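Local structure of 15-O-acetyltransferase (Fusarium sporotrichioides, 3FP0) at the alpha-D-glucopyranose and alpha-D-fructofuranose site and the (3alpha)-15-hydroxy-12,13-epoxytrichothec-9-en-3-yl acetate site. The protein transfers an acetyl group to the 15-hydroxyl of trichothecene intermediates such as 15-deacetylcalonectrin during the biosynthesis of T2-toxin and related mycotoxins. Sequence-based numbering; all coordinates share one arbitrary frame.

Contact 1: the alpha-D-glucopyranose and alpha-D-fructofuranose site. Residues 281-285, 288, 508. With GLC (alpha-D-glucopyranose), chain B; Z9N (alpha-D-fructofuranose), chain C.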
ATOM      1  N   ILE A 281       2.251  -6.509  14.178  1.00  9.75           N
ATOM      2  CA  ILE A 281       3.194  -6.971  13.150  1.00 10.80           C
ATOM      3  C   ILE A 281       3.815  -8.283  13.630  1.00 12.15           C
ATOM      4  O   ILE A 281       4.108  -8.459  14.854  1.00 12.88           O
ATOM      5  CB  ILE A 281       4.336  -5.926  12.949  1.00 12.15           C
ATOM      6  CG1 ILE A 281       3.801  -4.545  12.523  1.00  9.99           C
ATOM      7  CG2 ILE A 281       5.431  -6.444  11.948  1.00 10.45           C
ATOM      8  CD1 ILE A 281       4.867  -3.429  12.687  1.00 11.63           C
ATOM      9  N   HIS A 282       4.022  -9.208  12.692  1.00 11.82           N
ATOM     10  CA  HIS A 282       4.778 -10.420  12.953  1.00 11.66           C
ATOM     11  C   HIS A 282       5.782 -10.554  11.823  1.00 11.56           C
ATOM     12  O   HIS A 282       5.437 -10.785  10.646  1.00 10.75           O
ATOM     13  CB  HIS A 282       3.901 -11.688  13.046  1.00 12.12           C
ATOM     14  CG  HIS A 282       4.668 -12.906  13.448  1.00 13.66           C
ATOM     15  ND1 HIS A 282       4.549 -13.480  14.691  1.00 14.93           N
ATOM     16  CD2 HIS A 282       5.594 -13.637  12.784  1.00 13.27           C
ATOM     17  CE1 HIS A 282       5.385 -14.500  14.786  1.00 16.51           C
ATOM     18  NE2 HIS A 282       6.042 -14.606  13.647  1.00 11.37           N
ATOM     19  N   LYS A 283       7.038 -10.395  12.202  1.00 11.23           N
ATOM     20  CA  LYS A 283       8.128 -10.536  11.289  1.00 14.04           C
ATOM     21  C   LYS A 283       8.598 -11.995  11.452  1.00 13.58           C
ATOM     22  O   LYS A 283       9.180 -12.346  12.488  1.00 13.81           O
ATOM     23  CB  LYS A 283       9.209  -9.509  11.662  1.00 14.28           C
ATOM     24  CG  LYS A 283       8.764  -8.056  11.427  1.00 16.36           C
ATOM     25  CD  LYS A 283       9.922  -7.027  11.438  1.00 16.81           C
ATOM     26  CE  LYS A 283       9.628  -5.793  10.547  1.00 16.86           C
ATOM     27  NZ  LYS A 283       9.339  -6.048   9.052  1.00  7.48           N
ATOM     28  N   LEU A 284       8.277 -12.847  10.482  1.00 13.38           N
ATOM     29  CA  LEU A 284       8.853 -14.188  10.440  1.00 14.36           C
ATOM     30  C   LEU A 284      10.342 -14.077  10.134  1.00 14.63           C
ATOM     31  O   LEU A 284      10.787 -13.150   9.425  1.00 13.52           O
ATOM     32  CB  LEU A 284       8.191 -15.058   9.373  1.00 14.91           C
ATOM     33  CG  LEU A 284       6.695 -15.401   9.469  1.00 15.55           C
ATOM     34  CD1 LEU A 284       6.166 -15.897   8.133  1.00 16.84           C
ATOM     35  CD2 LEU A 284       6.384 -16.407  10.536  1.00 17.52           C
ATOM     36  N   SER A 285      11.129 -15.012  10.670  1.00 14.73           N
ATOM     37  CA  SER A 285      12.564 -15.043  10.319  1.00 13.58           C
ATOM     38  C   SER A 285      12.825 -15.423   8.873  1.00 13.37           C
ATOM     39  O   SER A 285      11.990 -16.022   8.200  1.00 13.09           O
ATOM     40  CB  SER A 285      13.361 -15.965  11.260  1.00 14.90           C
ATOM     41  OG  SER A 285      12.917 -17.310  11.155  1.00 11.21           O
ATOM     42  N   GLU A 288      12.431 -19.252   8.836  1.00 12.32           N
ATOM     43  CA  GLU A 288      11.029 -19.658   8.786  1.00 12.32           C
ATOM     44  C   GLU A 288      10.401 -19.417   7.429  1.00 12.49           C
ATOM     45  O   GLU A 288       9.662 -20.268   6.924  1.00 11.05           O
ATOM     46  CB  GLU A 288      10.192 -18.915   9.832  1.00 11.43           C
ATOM     47  CG  GLU A 288      10.597 -19.209  11.272  1.00 13.75           C
ATOM     48  CD  GLU A 288       9.880 -18.337  12.265  1.00 15.31           C
ATOM     49  OE1 GLU A 288       9.478 -17.178  11.925  1.00 14.02           O
ATOM     50  OE2 GLU A 288       9.727 -18.807  13.408  1.00 15.21           O
ATOM     51  N   GLN A 508      -1.405 -14.435  15.475  1.00  9.47           N
ATOM     52  CA  GLN A 508      -0.615 -15.588  15.939  0.50  9.76           C
ATOM     53  C   GLN A 508      -1.176 -16.898  15.396  1.00  9.82           C
ATOM     54  O   GLN A 508      -0.416 -17.821  14.994  1.00 10.63           O
ATOM     55  CB  GLN A 508      -0.582 -15.623  17.466  0.50  9.28           C
ATOM     56  CG  GLN A 508       0.297 -14.545  18.089  0.50 11.09           C
ATOM     57  CD  GLN A 508       1.697 -14.509  17.493  0.50 11.18           C
ATOM     58  OE1 GLN A 508       1.966 -13.785  16.513  0.50 13.10           O
ATOM     59  NE2 GLN A 508       2.585 -15.311  18.055  0.50 12.54           N
TER
HETATM   60  C1  GLC B   1       7.679 -12.268  17.017  0.50 23.64           C
HETATM   61  C2  GLC B   1       8.414 -11.120  17.762  0.50 26.66           C
HETATM   62  C3  GLC B   1       7.479 -10.077  18.387  0.50 26.89           C
HETATM   63  C4  GLC B   1       6.246  -9.943  17.507  0.50 26.18           C
HETATM   64  C5  GLC B   1       5.508 -11.256  17.708  0.50 23.84           C
HETATM   65  C6  GLC B   1       4.146 -11.236  17.044  0.50 22.91           C
HETATM   66  O2  GLC B   1       9.314 -11.595  18.762  0.50 26.46           O
HETATM   67  O3  GLC B   1       8.179  -8.862  18.474  0.50 30.79           O
HETATM   68  O4  GLC B   1       5.479  -8.789  17.805  0.50 26.66           O
HETATM   69  O5  GLC B   1       6.270 -12.380  17.275  0.50 23.06           O
HETATM   70  O6  GLC B   1       3.244 -11.064  18.106  0.50 20.84           O
HETATM   71  O2  Z9N C   2       8.237 -13.526  17.382  0.50 21.53           O
HETATM   72  C1  Z9N C   2      10.641 -13.812  17.214  0.50 21.93           C
HETATM   73  O1  Z9N C   2      11.160 -12.595  16.700  0.50 18.74           O
HETATM   74  C2  Z9N C   2       9.265 -14.124  16.598  0.50 20.72           C
HETATM   75  O5  Z9N C   2       8.985 -15.509  16.676  0.50 20.55           O
HETATM   76  C3  Z9N C   2       9.268 -13.876  15.082  0.50 21.14           C
HETATM   77  O3  Z9N C   2      10.166 -12.850  14.692  0.50 24.38           O
HETATM   78  C4  Z9N C   2       9.721 -15.189  14.467  0.50 18.41           C
HETATM   79  O4  Z9N C   2       8.852 -15.604  13.448  0.50 13.95           O
HETATM   80  C5  Z9N C   2       9.516 -16.212  15.562  0.50 18.74           C
HETATM   81  C6  Z9N C   2      10.784 -17.009  15.870  0.50 16.21           C
HETATM   82  O6  Z9N C   2      10.842 -17.366  17.245  0.50 13.58           O
HETATM   83  O   HOH W   1       0.713 -11.508  17.163  1.00 24.20           O
HETATM   84  O   HOH W   2       3.535  -6.466  16.775  1.00 30.67           O
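His282, on strand 277-283, spans both rings of a partly occupied glucose-fructose disaccharide whose sugars meet through GLC C1 and Z9N O2. CG stands anti to the backbone N (chi1 -174°), which sends the imidazole away from the strand and sets one of its faces, toward the ND1-CE1 rim, against the glucose C6 and ring oxygen O5. NE2 meets the fructose 4-hydroxyl, Z9N O4, at 3.0 Å in a hydrogen bond of undecided direction. At the edge of the ring, ND1 donates to the side-chain carbonyl OE1 of Gln508 over 3.2 Å, on a lone pair in the amide plane but somewhat out of the imidazole plane. This second-shell bond probably helps to fix the ring's rotation; if the histidine is neutral, it would leave NE2 as an acceptor. The bent Gln508 chain also reaches the glucose through water 1, which lies 2.7 Å from OE1 and equally near the 6-hydroxyl O6. A second water links the backbone of Ile281 to the glucose O4. On the fructose, the 3-hydroxyl O3 gives a short bond to Lys283 O, 2.5 Å long and nearly along the carbonyl axis (173°). The carboxylate of Glu288 abuts fructose O4 too closely to be modelled reliably, as partial occupancy might explain. More than half of each sugar's surface is left uncovered by the protein, consistent with a shallow surface site, and the disaccharide may well come from crystallisation or cryoprotection. Glu288 already has a structural task: with Ser285 it forms a capping box at the start of helix 286-299, Glu288 N donating to Ser285 OG at 3.1 Å and Ser285 N returning to Glu288 OE1 at 3.0 Å, from above the carboxylate plane.

Contact 2: the (3alpha)-15-hydroxy-12,13-epoxytrichothec-9-en-3-yl acetate site. Residues 36, 39-40, 51, 186, 255, 336-338, 358, 360, 414, 435, 437, 475, 477, 492. With FP0 ((3alpha)-15-hydroxy-12,13-epoxytrichothec-9-en-3-yl acetate), chain D.
The 15-hydroxyl oxygen O12 of FP0, the group that this enzyme acetylates, is gripped by two waters, water 3 at 2.6 Å and water 4 at 3.1 Å. Water 3 passes the contact to His186, whose NE2 lies 2.8 Å from that water. His186 belongs to the HXXXD motif of this acyltransferase superfamily, where the histidine acts as general base; His186 NE2 stands 4.4 Å from FP0 O12, and water 3 bridges them in this complex. Water 4 is held by Ser338 OG at 2.5 Å and by the amide oxygen OE1 of Gln358. The Ser338 hydroxyl takes the crowded position between backbone N and carbonyl carbon (chi1 61°), turning OG to the water while CB packs against the acetate carbonyl O4 and ring carbon C4. FP0 is 15-deacetylcalonectrin, the acceptor substrate, and the tunnel buries almost all of its surface. At the 3-acetyl end, His414 brings the tip of its imidazole to FP0 O4, NE2 donating a weak, bent bond of 3.2 Å. The acetyl methyl C18 nestles beside Pro336 and CD1 of Leu435, whose other branch, CD2, presses on C10 of the ring system. Around methyl C16 an apolar collar forms from Ile437 CD1, Ile492 CD1 and the CD1-CE1 side of the Tyr51 ring, which turns a face, near its rim, to C8. Tyr475 OH comes up beside C10 and C16, paired with Tyr51 OH, 2.6 Å away in the plane of the Tyr475 ring at its edge. Helix 36-40 lines the epoxide: Ala36 CB and Ile39 CD1 approach its oxygen O2, and Val40 CG1, anti to its carbonyl carbon, touches epoxide carbon FP0 C13 at 3.4 Å.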
ATOM      1  N   ALA A  36      -9.969   2.774  -7.854  1.00  8.16           N
ATOM      2  CA  ALA A  36      -9.621   2.798  -6.416  1.00  7.63           C
ATOM      3  C   ALA A  36      -9.221   4.187  -5.931  1.00  7.38           C
ATOM      4  O   ALA A  36      -9.342   4.467  -4.735  1.00  6.62           O
ATOM      5  CB  ALA A  36      -8.510   1.804  -6.124  1.00  7.59           C
ATOM      6  N   ILE A  39     -12.195   5.699  -4.247  1.00  7.72           N
ATOM      7  CA  ILE A  39     -12.438   5.156  -2.898  1.00  7.88           C
ATOM      8  C   ILE A  39     -11.570   5.904  -1.869  1.00  7.44           C
ATOM      9  O   ILE A  39     -12.105   6.473  -0.926  1.00  8.07           O
ATOM     10  CB  ILE A  39     -12.202   3.618  -2.765  1.00  7.76           C
ATOM     11  CG1 ILE A  39     -13.119   2.827  -3.734  1.00  6.53           C
ATOM     12  CG2 ILE A  39     -12.398   3.182  -1.265  1.00  7.06           C
ATOM     13  CD1 ILE A  39     -12.838   1.307  -3.852  1.00  6.95           C
ATOM     14  N   VAL A  40     -10.247   5.907  -2.059  1.00  7.77           N
ATOM     15  CA  VAL A  40      -9.374   6.564  -1.092  1.00  8.73           C
ATOM     16  C   VAL A  40      -9.568   8.073  -1.027  1.00  8.87           C
ATOM     17  O   VAL A  40      -9.299   8.690  -0.000  1.00  8.57           O
ATOM     18  CB  VAL A  40      -7.845   6.213  -1.253  1.00  8.59           C
ATOM     19  CG1 VAL A  40      -7.666   4.709  -1.033  1.00  9.05           C
ATOM     20  CG2 VAL A  40      -7.317   6.616  -2.604  1.00  7.91           C
ATOM     21  N   TYR A  51      -6.785   5.219   5.193  1.00 10.33           N
ATOM     22  CA  TYR A  51      -5.894   4.601   4.215  1.00  9.62           C
ATOM     23  C   TYR A  51      -4.575   5.361   3.895  1.00  9.16           C
ATOM     24  O   TYR A  51      -3.832   4.916   3.006  1.00  8.14           O
ATOM     25  CB  TYR A  51      -6.687   4.297   2.919  1.00 11.27           C
ATOM     26  CG  TYR A  51      -7.867   3.325   3.124  1.00 12.56           C
ATOM     27  CD1 TYR A  51      -7.784   2.273   4.070  1.00 12.52           C
ATOM     28  CD2 TYR A  51      -9.030   3.437   2.355  1.00 11.20           C
ATOM     29  CE1 TYR A  51      -8.885   1.370   4.273  1.00 13.86           C
ATOM     30  CE2 TYR A  51     -10.115   2.549   2.528  1.00 11.20           C
ATOM     31  CZ  TYR A  51     -10.031   1.518   3.463  1.00 13.53           C
ATOM     32  OH  TYR A  51     -11.078   0.653   3.617  1.00 13.03           O
ATOM     33  N   HIS A 186      -2.856   8.248   0.343  1.00  7.32           N
ATOM     34  CA  HIS A 186      -2.999   7.094  -0.551  1.00  7.99           C
ATOM     35  C   HIS A 186      -3.554   7.531  -1.928  1.00  6.89           C
ATOM     36  O   HIS A 186      -3.450   6.770  -2.869  1.00  7.19           O
ATOM     37  CB  HIS A 186      -3.907   6.028   0.075  1.00  8.82           C
ATOM     38  CG  HIS A 186      -3.672   4.624  -0.408  1.00  8.51           C
ATOM     39  ND1 HIS A 186      -3.286   4.315  -1.700  1.00  6.46           N
ATOM     40  CD2 HIS A 186      -3.833   3.436   0.232  1.00  8.60           C
ATOM     41  CE1 HIS A 186      -3.235   2.995  -1.837  1.00  6.67           C
ATOM     42  NE2 HIS A 186      -3.514   2.440  -0.670  1.00 11.58           N
ATOM     43  N   TYR A 255     -18.787  -9.077  -9.619  1.00 13.12           N
ATOM     44  CA  TYR A 255     -17.934  -8.449  -8.632  1.00 13.83           C
ATOM     45  C   TYR A 255     -18.760  -7.601  -7.686  1.00 14.26           C
ATOM     46  O   TYR A 255     -18.652  -7.789  -6.488  1.00 16.29           O
ATOM     47  CB  TYR A 255     -16.819  -7.632  -9.265  1.00 13.49           C
ATOM     48  CG  TYR A 255     -15.836  -7.171  -8.233  1.00 15.05           C
ATOM     49  CD1 TYR A 255     -14.726  -7.964  -7.924  1.00 16.57           C
ATOM     50  CD2 TYR A 255     -16.051  -6.012  -7.498  1.00 13.51           C
ATOM     51  CE1 TYR A 255     -13.833  -7.570  -6.943  1.00 17.30           C
ATOM     52  CE2 TYR A 255     -15.151  -5.603  -6.496  1.00 16.36           C
ATOM     53  CZ  TYR A 255     -14.049  -6.403  -6.233  1.00 14.61           C
ATOM     54  OH  TYR A 255     -13.128  -6.046  -5.278  1.00 15.39           O
ATOM     55  N   PRO A 336     -13.522 -10.268  -1.940  1.00 15.32           N
ATOM     56  CA  PRO A 336     -12.879  -9.388  -2.942  1.00 16.40           C
ATOM     57  C   PRO A 336     -11.446  -9.102  -2.484  1.00 16.76           C
ATOM     58  O   PRO A 336     -11.250  -8.779  -1.339  1.00 17.92           O
ATOM     59  CB  PRO A 336     -13.740  -8.123  -2.877  1.00 16.48           C
ATOM     60  CG  PRO A 336     -15.097  -8.624  -2.389  1.00 15.91           C
ATOM     61  CD  PRO A 336     -14.748  -9.674  -1.383  1.00 15.78           C
ATOM     62  N   THR A 337     -10.448  -9.322  -3.335  1.00 17.03           N
ATOM     63  CA  THR A 337      -9.052  -9.165  -2.942  1.00 16.78           C
ATOM     64  C   THR A 337      -8.331  -8.423  -4.047  1.00 15.90           C
ATOM     65  O   THR A 337      -8.477  -8.758  -5.227  1.00 15.55           O
ATOM     66  CB  THR A 337      -8.344 -10.509  -2.660  1.00 17.34           C
ATOM     67  OG1 THR A 337      -9.103 -11.234  -1.682  1.00 22.07           O
ATOM     68  CG2 THR A 337      -6.965 -10.294  -2.072  1.00 16.95           C
ATOM     69  N   SER A 338      -7.552  -7.422  -3.659  1.00 13.98           N
ATOM     70  CA  SER A 338      -6.974  -6.506  -4.631  1.00 13.10           C
ATOM     71  C   SER A 338      -5.743  -7.123  -5.253  1.00 12.47           C
ATOM     72  O   SER A 338      -5.058  -7.956  -4.648  1.00 12.53           O
ATOM     73  CB  SER A 338      -6.604  -5.175  -3.970  1.00 12.21           C
ATOM     74  OG  SER A 338      -5.648  -5.433  -2.962  1.00 12.28           O
ATOM     75  N   GLN A 358      -4.706  -0.547  -9.536  1.00  9.15           N
ATOM     76  CA  GLN A 358      -5.188  -1.687  -8.801  1.00  9.40           C
ATOM     77  C   GLN A 358      -6.445  -2.264  -9.485  1.00 10.03           C
ATOM     78  O   GLN A 358      -7.218  -1.557 -10.097  1.00 10.13           O
ATOM     79  CB  GLN A 358      -5.559  -1.282  -7.354  1.00  8.95           C
ATOM     80  CG  GLN A 358      -4.369  -0.881  -6.534  1.00 11.48           C
ATOM     81  CD  GLN A 358      -3.538  -2.104  -6.162  1.00 10.08           C
ATOM     82  OE1 GLN A 358      -4.089  -3.077  -5.644  1.00 11.65           O
ATOM     83  NE2 GLN A 358      -2.229  -2.087  -6.476  1.00  9.16           N
ATOM     84  N   ALA A 360      -8.892  -6.240  -8.897  1.00 12.64           N
ATOM     85  CA  ALA A 360      -9.359  -7.151  -7.865  1.00 12.99           C
ATOM     86  C   ALA A 360      -9.877  -8.462  -8.445  1.00 14.16           C
ATOM     87  O   ALA A 360     -10.223  -8.536  -9.617  1.00 14.63           O
ATOM     88  CB  ALA A 360     -10.452  -6.494  -7.001  1.00 12.11           C
ATOM     89  N   HIS A 414     -14.594  -0.188  -8.837  1.00 10.69           N
ATOM     90  CA  HIS A 414     -14.201   0.720  -7.769  1.00 10.22           C
ATOM     91  C   HIS A 414     -14.854   2.119  -7.879  1.00 10.37           C
ATOM     92  O   HIS A 414     -15.148   2.723  -6.864  1.00  9.51           O
ATOM     93  CB  HIS A 414     -12.668   0.760  -7.591  1.00 10.30           C
ATOM     94  CG  HIS A 414     -12.105  -0.514  -7.036  1.00  8.82           C
ATOM     95  ND1 HIS A 414     -10.843  -0.962  -7.337  1.00  7.47           N
ATOM     96  CD2 HIS A 414     -12.632  -1.424  -6.185  1.00  8.34           C
ATOM     97  CE1 HIS A 414     -10.604  -2.092  -6.688  1.00 10.95           C
ATOM     98  NE2 HIS A 414     -11.682  -2.402  -5.992  1.00 11.04           N
ATOM     99  N   LEU A 435      -9.749  -8.908   5.400  1.00 12.83           N
ATOM    100  CA  LEU A 435      -9.333  -8.682   4.010  1.00 13.61           C
ATOM    101  C   LEU A 435      -7.846  -8.979   3.914  1.00 12.08           C
ATOM    102  O   LEU A 435      -7.079  -8.621   4.838  1.00 12.46           O
ATOM    103  CB  LEU A 435      -9.633  -7.236   3.590  1.00 12.50           C
ATOM    104  CG  LEU A 435      -9.051  -6.789   2.232  1.00 13.65           C
ATOM    105  CD1 LEU A 435      -9.603  -7.647   1.084  1.00 16.85           C
ATOM    106  CD2 LEU A 435      -9.317  -5.317   1.962  1.00 15.36           C
ATOM    107  N   ILE A 437      -4.211  -8.556   1.792  1.00 13.08           N
ATOM    108  CA  ILE A 437      -3.484  -7.695   0.860  1.00 14.53           C
ATOM    109  C   ILE A 437      -2.087  -8.291   0.617  1.00 15.44           C
ATOM    110  O   ILE A 437      -1.284  -8.422   1.551  1.00 14.56           O
ATOM    111  CB  ILE A 437      -3.361  -6.211   1.376  1.00 13.93           C
ATOM    112  CG1 ILE A 437      -4.732  -5.667   1.804  1.00 14.51           C
ATOM    113  CG2 ILE A 437      -2.706  -5.306   0.289  1.00 16.04           C
ATOM    114  CD1 ILE A 437      -4.712  -4.520   2.774  1.00 15.03           C
ATOM    115  N   TYR A 475     -12.978  -3.446   9.848  1.00 12.43           N
ATOM    116  CA  TYR A 475     -12.507  -4.762   9.421  1.00 12.61           C
ATOM    117  C   TYR A 475     -10.996  -4.934   9.647  1.00 12.17           C
ATOM    118  O   TYR A 475     -10.228  -3.969   9.656  1.00 12.36           O
ATOM    119  CB  TYR A 475     -12.881  -5.066   7.960  1.00 11.97           C
ATOM    120  CG  TYR A 475     -12.204  -4.203   6.894  1.00  9.99           C
ATOM    121  CD1 TYR A 475     -11.100  -4.694   6.176  1.00  8.56           C
ATOM    122  CD2 TYR A 475     -12.689  -2.915   6.599  1.00 10.66           C
ATOM    123  CE1 TYR A 475     -10.478  -3.916   5.170  1.00  9.71           C
ATOM    124  CE2 TYR A 475     -12.076  -2.112   5.614  1.00 12.03           C
ATOM    125  CZ  TYR A 475     -10.975  -2.637   4.888  1.00 10.56           C
ATOM    126  OH  TYR A 475     -10.383  -1.864   3.914  1.00 11.65           O
ATOM    127  N   ALA A 477      -7.502  -5.898   8.180  1.00  9.93           N
ATOM    128  CA  ALA A 477      -6.799  -6.063   6.899  1.00  9.67           C
ATOM    129  C   ALA A 477      -5.437  -6.619   7.181  1.00  9.41           C
ATOM    130  O   ALA A 477      -4.704  -6.084   8.027  1.00 11.23           O
ATOM    131  CB  ALA A 477      -6.680  -4.720   6.129  1.00  8.41           C
ATOM    132  N   ILE A 492      -3.846  -4.315  10.286  1.00  9.87           N
ATOM    133  CA  ILE A 492      -4.393  -3.006  10.669  1.00  9.50           C
ATOM    134  C   ILE A 492      -5.832  -3.129  11.180  1.00  9.40           C
ATOM    135  O   ILE A 492      -6.614  -3.956  10.729  1.00  9.12           O
ATOM    136  CB  ILE A 492      -4.238  -1.935   9.539  1.00  9.86           C
ATOM    137  CG1 ILE A 492      -5.201  -2.218   8.349  1.00  8.79           C
ATOM    138  CG2 ILE A 492      -2.724  -1.840   9.150  1.00  8.13           C
ATOM    139  CD1 ILE A 492      -5.057  -1.225   7.119  1.00  9.28           C
TER
HETATM  140  C2  FP0 D 520      -9.800  -0.873  -1.417  1.00 13.19           C
HETATM  141  C6  FP0 D 520      -6.981  -1.271  -0.645  1.00 14.20           C
HETATM  142  C5  FP0 D 520      -7.448  -0.802  -2.069  1.00 14.50           C
HETATM  143  C4  FP0 D 520      -8.099  -1.943  -2.864  1.00 13.08           C
HETATM  144  C3  FP0 D 520      -9.614  -1.933  -2.515  1.00 12.26           C
HETATM  145  C11 FP0 D 520      -8.140  -1.965   0.112  1.00 13.89           C
HETATM  146  C10 FP0 D 520      -7.860  -2.045   1.627  1.00 12.71           C
HETATM  147  C9  FP0 D 520      -6.899  -1.307   2.255  1.00  9.61           C
HETATM  148  C8  FP0 D 520      -5.939  -0.409   1.514  1.00 10.08           C
HETATM  149  C12 FP0 D 520      -8.712   0.069  -1.899  1.00 14.29           C
HETATM  150  C13 FP0 D 520      -8.679   1.497  -1.444  1.00 15.65           C
HETATM  151  O4  FP0 D 520      -9.867  -4.152  -4.060  1.00 14.84           O
HETATM  152  C17 FP0 D 520     -10.170  -4.306  -2.880  1.00 14.52           C
HETATM  153  C18 FP0 D 520     -10.597  -5.584  -2.205  1.00 14.88           C
HETATM  154  O3  FP0 D 520     -10.108  -3.178  -2.029  1.00 11.75           O
HETATM  155  O2  FP0 D 520      -9.043   1.119  -2.804  1.00 17.16           O
HETATM  156  O1  FP0 D 520      -9.446  -1.364  -0.104  1.00 14.13           O
HETATM  157  C14 FP0 D 520      -6.320  -0.196  -2.935  1.00 10.01           C
HETATM  158  C7  FP0 D 520      -6.537  -0.033   0.168  1.00 10.55           C
HETATM  159  C15 FP0 D 520      -5.885  -2.328  -0.814  1.00 14.75           C
HETATM  160  O12 FP0 D 520      -4.555  -1.791  -0.933  1.00 15.13           O
HETATM  161  C16 FP0 D 520      -6.734  -1.372   3.742  1.00 11.14           C
HETATM  162  O   HOH W   3      -2.710  -0.151  -0.117  1.00 13.15           O
HETATM  163  O   HOH W   4      -3.671  -3.839  -3.040  1.00 19.58           O

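Contact 1 and contact 2 lie about 23 Å apart, measured between the centres of their C-alpha atoms, and have no residue, helix or strand in common. Contact 1 draws on strand 277-283 and helices 286-299 and 500-516, apparently at the surface of the enzyme. Contact 2 gathers its residues from widely separated parts of the chain, among them helices 36-40 and 406-423 and strands 333-340 and 435-441, around the acceptor tunnel. The contrast separates specific enclosure of a substrate from partial cover of a sugar that may be a crystallisation additive. The structure alone does not show any coupling between them within the single chain of the deposited assembly.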